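Local coordinates for PrgA (Enterococcus faecalis, PDB 6Z9K), which provides surface exclusion against unwanted conjugation as a cell-wall-anchored protein that extends far outside the cell, the present piece being its CAP domain, at residues T80-N85 and A234-K239. Sequence-based numbering, arbitrary orientation.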
loop_
_atom_site.group_PDB
_atom_site.type_symbol
_atom_site.label_atom_id
_atom_site.label_comp_id
_atom_site.label_asym_id
_atom_site.label_seq_id
_atom_site.Cartn_x
_atom_site.Cartn_y
_atom_site.Cartn_z
ATOM N N THR A 80 1.291 0.311 6.418
ATOM C CA THR A 80 1.524 0.448 4.968
ATOM C C THR A 80 2.004 1.864 4.642
ATOM O O THR A 80 2.964 2.033 3.897
ATOM C CB THR A 80 0.239 0.154 4.206
ATOM O OG1 THR A 80 -0.309 -1.106 4.621
ATOM C CG2 THR A 80 0.477 0.185 2.711
ATOM N N THR A 81 1.402 2.840 5.289
ATOM C CA THR A 81 1.702 4.258 5.027
ATOM C C THR A 81 3.110 4.543 5.533
ATOM O O THR A 81 3.844 5.344 4.914
ATOM C CB THR A 81 0.607 5.168 5.578
ATOM O OG1 THR A 81 -0.670 4.760 5.043
ATOM C CG2 THR A 81 0.867 6.588 5.140
ATOM N N GLU A 82 3.513 3.949 6.634
ATOM C CA GLU A 82 4.904 4.151 7.136
ATOM C C GLU A 82 5.878 3.666 6.079
ATOM O O GLU A 82 6.892 4.355 5.819
ATOM C CB GLU A 82 5.105 3.382 8.432
ATOM C CG GLU A 82 4.520 4.081 9.659
ATOM C CD GLU A 82 4.636 3.282 10.938
ATOM O OE1 GLU A 82 5.030 2.110 10.866
ATOM O OE2 GLU A 82 4.301 3.846 11.999
ATOM N N LEU A 83 5.651 2.466 5.530
ATOM C CA LEU A 83 6.608 1.955 4.534
ATOM C C LEU A 83 6.652 2.885 3.320
ATOM O O LEU A 83 7.777 3.183 2.819
ATOM C CB LEU A 83 6.210 0.549 4.073
ATOM C CG LEU A 83 6.258 -0.501 5.168
ATOM C CD1 LEU A 83 5.884 -1.887 4.585
ATOM C CD2 LEU A 83 7.592 -0.545 5.862
ATOM N N LEU A 84 5.509 3.291 2.812
ATOM C CA LEU A 84 5.482 4.117 1.597
ATOM C C LEU A 84 6.042 5.515 1.880
ATOM O O LEU A 84 6.767 6.051 1.024
ATOM C CB LEU A 84 4.068 4.152 1.029
ATOM C CG LEU A 84 3.937 4.883 -0.287
ATOM C CD1 LEU A 84 4.863 4.307 -1.376
ATOM C CD2 LEU A 84 2.477 4.840 -0.755
ATOM N N ASN A 85 5.707 6.094 3.007
ATOM C CA ASN A 85 6.185 7.452 3.372
ATOM C C ASN A 85 7.712 7.430 3.510
ATOM O O ASN A 85 8.342 8.461 3.218
ATOM C CB ASN A 85 5.587 7.994 4.658
ATOM C CG ASN A 85 4.241 8.648 4.445
ATOM O OD1 ASN A 85 3.942 8.996 3.296
ATOM N ND2 ASN A 85 3.522 8.912 5.547
ATOM N N ALA A 234 1.820 9.282 8.951
ATOM C CA ALA A 234 2.412 8.026 9.438
ATOM C C ALA A 234 3.913 8.123 9.161
ATOM O O ALA A 234 4.292 8.391 8.069
ATOM C CB ALA A 234 1.808 6.843 8.728
ATOM N N SER A 235 4.733 8.018 10.169
ATOM C CA SER A 235 6.201 8.194 10.008
ATOM C C SER A 235 6.925 7.192 10.902
ATOM O O SER A 235 6.637 7.172 12.105
ATOM C CB SER A 235 6.573 9.609 10.356
ATOM O OG SER A 235 7.975 9.788 10.216
ATOM N N MET A 236 7.808 6.390 10.335
ATOM C CA MET A 236 8.714 5.506 11.110
ATOM C C MET A 236 10.129 6.085 10.995
ATOM O O MET A 236 10.424 6.697 9.976
ATOM C CB MET A 236 8.682 4.073 10.560
ATOM C CG MET A 236 9.327 3.955 9.200
ATOM S SD MET A 236 9.059 2.431 8.279
ATOM C CE MET A 236 9.010 1.222 9.574
ATOM N N LYS A 237 11.014 5.839 11.971
ATOM C CA LYS A 237 12.437 6.268 11.839
ATOM C C LYS A 237 13.046 5.480 10.686
ATOM O O LYS A 237 12.734 4.291 10.596
ATOM C CB LYS A 237 13.204 6.059 13.147
ATOM C CG LYS A 237 13.311 7.298 14.028
ATOM C CD LYS A 237 14.751 7.771 14.218
ATOM C CE LYS A 237 14.874 9.149 14.835
ATOM N NZ LYS A 237 14.899 9.094 16.318
ATOM N N SER A 238 13.796 6.123 9.794
ATOM C CA SER A 238 14.447 5.443 8.657
ATOM C C SER A 238 15.589 4.585 9.201
ATOM O O SER A 238 16.074 4.876 10.300
ATOM C CB SER A 238 14.936 6.387 7.586
ATOM O OG SER A 238 16.146 7.042 7.969
ATOM N N LYS A 239 15.977 3.549 8.465
ATOM C CA LYS A 239 17.157 2.735 8.844
ATOM C C LYS A 239 18.389 3.627 8.931
ATOM O O LYS A 239 19.210 3.456 9.872
ATOM C CB LYS A 239 17.378 1.642 7.809
ATOM C CG LYS A 239 16.555 0.400 8.062
ATOM C CD LYS A 239 17.237 -0.838 7.490
ATOM C CE LYS A 239 16.660 -1.175 6.152
ATOM N NZ LYS A 239 17.104 -2.515 5.752
HETATM O O HOH W 1 7.727 6.523 7.426
HETATM O O HOH W 2 3.351 6.414 12.312
HETATM O O HOH W 3 6.549 4.403 13.934
#
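Glu-82, Ala-234 and Met-236 bury the most surface where the irregular segment 234-239 runs across one face of helix 70-90. Ala-234, with only a methyl for a side chain, suits a place where the chain runs close over the helix: its CB points toward the helix, lying 3.7 Å from Thr-81 CG2 and 4.0 Å from Glu-82 CG. The Thr-81 methyl can face it because CG2 stands anti to the backbone N, while OG1 bonds back to the carbonyl of Ser-77 within the helix.

Glu-82 serves by its aliphatic part as much as by its charge. CG packs by Ser-235 N, and the extended chain (chi2 176°) puts CD beside Met-236 CB. There one water bridges OE2, at 2.8 Å, to the backbone N of Ser-235, and a second water also donates to OE2. Met-236 crosses this chain at a slant; its SD lies 3.8 Å from Glu-82 O and 4.1 Å from Leu-83 CD2. A further water joins the backbones, donating to Glu-82 O and accepting from Met-236 N.

Asn-85 supplies the direct hydrogen bond: ND2 reaches Ala-234 O at 2.7 Å, nearly straight at 167°, on a lone pair in the carbonyl plane. The acceptor also lies in the amide plane of Asn-85, whose OD1 takes the N-H of Leu-96, so both ends of the amide are engaged and its flip is fixed.

With one direct bond, the segment leading from strand 232-233 to helix 239-245 is joined to helix 70-90 largely through small apolar contacts and water, so polar groups of an irregular chain are met by water as well as by the amide of Asn-85.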